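Local coordinates for protein amidase, hydantoinase/carbamoylase family (Burkholderia vietnamiensis, PDB 5I4M) that probably hydrolyses N-carbamoyl-L-amino acids as a zinc-dependent enzyme of the peptidase M20 family, with two zinc ions per subunit, at residues R63-V67 against R190-A194. Sequence-based numbering, arbitrary orientation.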
loop_
_atom_site.group_PDB
_atom_site.type_symbol
_atom_site.label_atom_id
_atom_site.label_comp_id
_atom_site.label_asym_id
_atom_site.label_seq_id
_atom_site.Cartn_x
_atom_site.Cartn_y
_atom_site.Cartn_z
ATOM N N ARG A 63 -8.295 -12.874 -25.165
ATOM C CA ARG A 63 -8.194 -12.388 -26.539
ATOM C C ARG A 63 -8.015 -13.536 -27.525
ATOM O O ARG A 63 -8.740 -13.629 -28.525
ATOM C CB ARG A 63 -7.022 -11.411 -26.662
ATOM C CG ARG A 63 -7.198 -10.102 -25.915
ATOM C CD ARG A 63 -5.828 -9.451 -25.655
ATOM N NE ARG A 63 -6.018 -8.066 -25.247
ATOM C CZ ARG A 63 -5.918 -7.012 -26.054
ATOM N NH1 ARG A 63 -5.576 -7.164 -27.334
ATOM N NH2 ARG A 63 -6.148 -5.796 -25.568
ATOM N N ASP A 64 -7.023 -14.403 -27.279
ATOM C CA ASP A 64 -6.778 -15.524 -28.185
ATOM C C ASP A 64 -8.033 -16.366 -28.378
ATOM O O ASP A 64 -8.353 -16.786 -29.500
ATOM C CB ASP A 64 -5.656 -16.417 -27.646
ATOM C CG ASP A 64 -4.283 -15.765 -27.682
ATOM O OD1 ASP A 64 -4.110 -14.680 -28.281
ATOM O OD2 ASP A 64 -3.351 -16.380 -27.114
ATOM N N LEU A 65 -8.738 -16.647 -27.286
ATOM C CA LEU A 65 -9.889 -17.538 -27.349
ATOM C C LEU A 65 -10.992 -16.930 -28.196
ATOM O O LEU A 65 -11.552 -17.587 -29.085
ATOM C CB LEU A 65 -10.388 -17.829 -25.936
ATOM C CG LEU A 65 -11.642 -18.706 -25.808
ATOM C CD1 LEU A 65 -11.396 -20.119 -26.318
ATOM C CD2 LEU A 65 -12.113 -18.747 -24.362
ATOM N N ILE A 66 -11.283 -15.653 -27.957
ATOM C CA ILE A 66 -12.363 -14.977 -28.663
ATOM C C ILE A 66 -12.004 -14.776 -30.131
ATOM O O ILE A 66 -12.844 -14.974 -31.017
ATOM C CB ILE A 66 -12.685 -13.657 -27.942
ATOM C CG1 ILE A 66 -13.184 -13.976 -26.526
ATOM C CG2 ILE A 66 -13.716 -12.844 -28.725
ATOM C CD1 ILE A 66 -13.178 -12.796 -25.569
ATOM N N VAL A 67 -10.753 -14.398 -30.417
ATOM C CA VAL A 67 -10.305 -14.313 -31.810
ATOM C C VAL A 67 -10.522 -15.641 -32.529
ATOM O O VAL A 67 -10.994 -15.673 -33.674
ATOM C CB VAL A 67 -8.833 -13.862 -31.873
ATOM C CG1 VAL A 67 -8.228 -14.164 -33.236
ATOM C CG2 VAL A 67 -8.738 -12.370 -31.553
ATOM N N ARG A 190 4.792 -8.123 -25.599
ATOM C CA ARG A 190 5.030 -9.349 -24.847
ATOM C C ARG A 190 3.948 -10.386 -25.109
ATOM O O ARG A 190 4.253 -11.571 -25.282
ATOM C CB ARG A 190 5.122 -9.058 -23.347
ATOM C CG ARG A 190 5.604 -10.265 -22.544
ATOM C CD ARG A 190 5.627 -9.977 -21.060
ATOM N NE ARG A 190 4.289 -9.689 -20.562
ATOM C CZ ARG A 190 3.384 -10.625 -20.295
ATOM N NH1 ARG A 190 3.685 -11.904 -20.480
ATOM N NH2 ARG A 190 2.180 -10.283 -19.847
ATOM N N ILE A 191 2.677 -9.967 -25.134
ATOM C CA ILE A 191 1.579 -10.913 -25.317
ATOM C C ILE A 191 1.191 -11.076 -26.778
ATOM O O ILE A 191 0.219 -11.782 -27.076
ATOM C CB ILE A 191 0.319 -10.527 -24.508
ATOM C CG1 ILE A 191 -0.324 -9.233 -25.031
ATOM C CG2 ILE A 191 0.643 -10.433 -23.019
ATOM C CD1 ILE A 191 -1.804 -9.114 -24.639
ATOM N N GLY A 192 1.906 -10.437 -27.696
ATOM C CA GLY A 192 1.663 -10.681 -29.100
ATOM C C GLY A 192 0.548 -9.874 -29.709
ATOM O O GLY A 192 0.029 -10.258 -30.763
ATOM N N TYR A 193 0.162 -8.755 -29.086
ATOM C CA TYR A 193 -0.887 -7.894 -29.615
ATOM C C TYR A 193 -0.374 -6.494 -29.942
ATOM O O TYR A 193 -1.145 -5.533 -29.936
ATOM C CB TYR A 193 -2.075 -7.835 -28.652
ATOM C CG TYR A 193 -2.952 -9.061 -28.811
ATOM C CD1 TYR A 193 -4.006 -9.081 -29.720
ATOM C CD2 TYR A 193 -2.685 -10.219 -28.096
ATOM C CE1 TYR A 193 -4.797 -10.229 -29.888
ATOM C CE2 TYR A 193 -3.461 -11.358 -28.265
ATOM C CZ TYR A 193 -4.508 -11.358 -29.154
ATOM O OH TYR A 193 -5.260 -12.507 -29.297
ATOM N N ALA A 194 0.917 -6.363 -30.246
ATOM C CA ALA A 194 1.443 -5.117 -30.817
ATOM C C ALA A 194 1.146 -5.155 -32.307
ATOM O O ALA A 194 1.968 -5.587 -33.118
ATOM C CB ALA A 194 2.934 -4.964 -30.541
HETATM O O HOH W 1 -1.353 -14.184 -28.694
#
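OD1 of D64 takes two hydrogen bonds: the hydroxyl of Y193 donates to it at 2.7 Å (OH to OD1), and a bridging water donates to the same oxygen while also donating a longer bond, 3.3 Å, to the backbone O of I191. The contact joins helix 57-72 to the end of helix 184-191 in the zinc-binding catalytic domain of the M20 fold, the side chain of R63 lying about 8 Å from that of the zinc ligand H104. Here G192, with positive phi, closes the last turn in a Schellman motif and Y193 follows. The tyrosine hydroxyl uses the anti lone pair of OD1, and OD1 itself lies at the ring edge, in plane; the carboxylate is turned 27° from that plane. OD2, the other oxygen, is in a salt bridge with K60.

One face of the Y193 ring carries the R63 chain. CD of R63 sits 4.0 Å from the centroid of the Y193 ring, 11° off its normal, a CH-pi contact. Because the chain is extended from CG to NE, it runs along the ring toward CB of Y193 and brings CZ of R63 to 4.9 Å from the centroid of the Y193 ring in a cation-pi arrangement. The guanidinium is tilted 67° to the ring, so it is not stacked flat; NH1 donates to G83 O and NH2 to T147 OG1, which should fix its orientation. Nearer the helix, CB of R63 packs 3.4 Å from the Y193 OH, and CG2 of V67 touches that same oxygen at 4.1 Å.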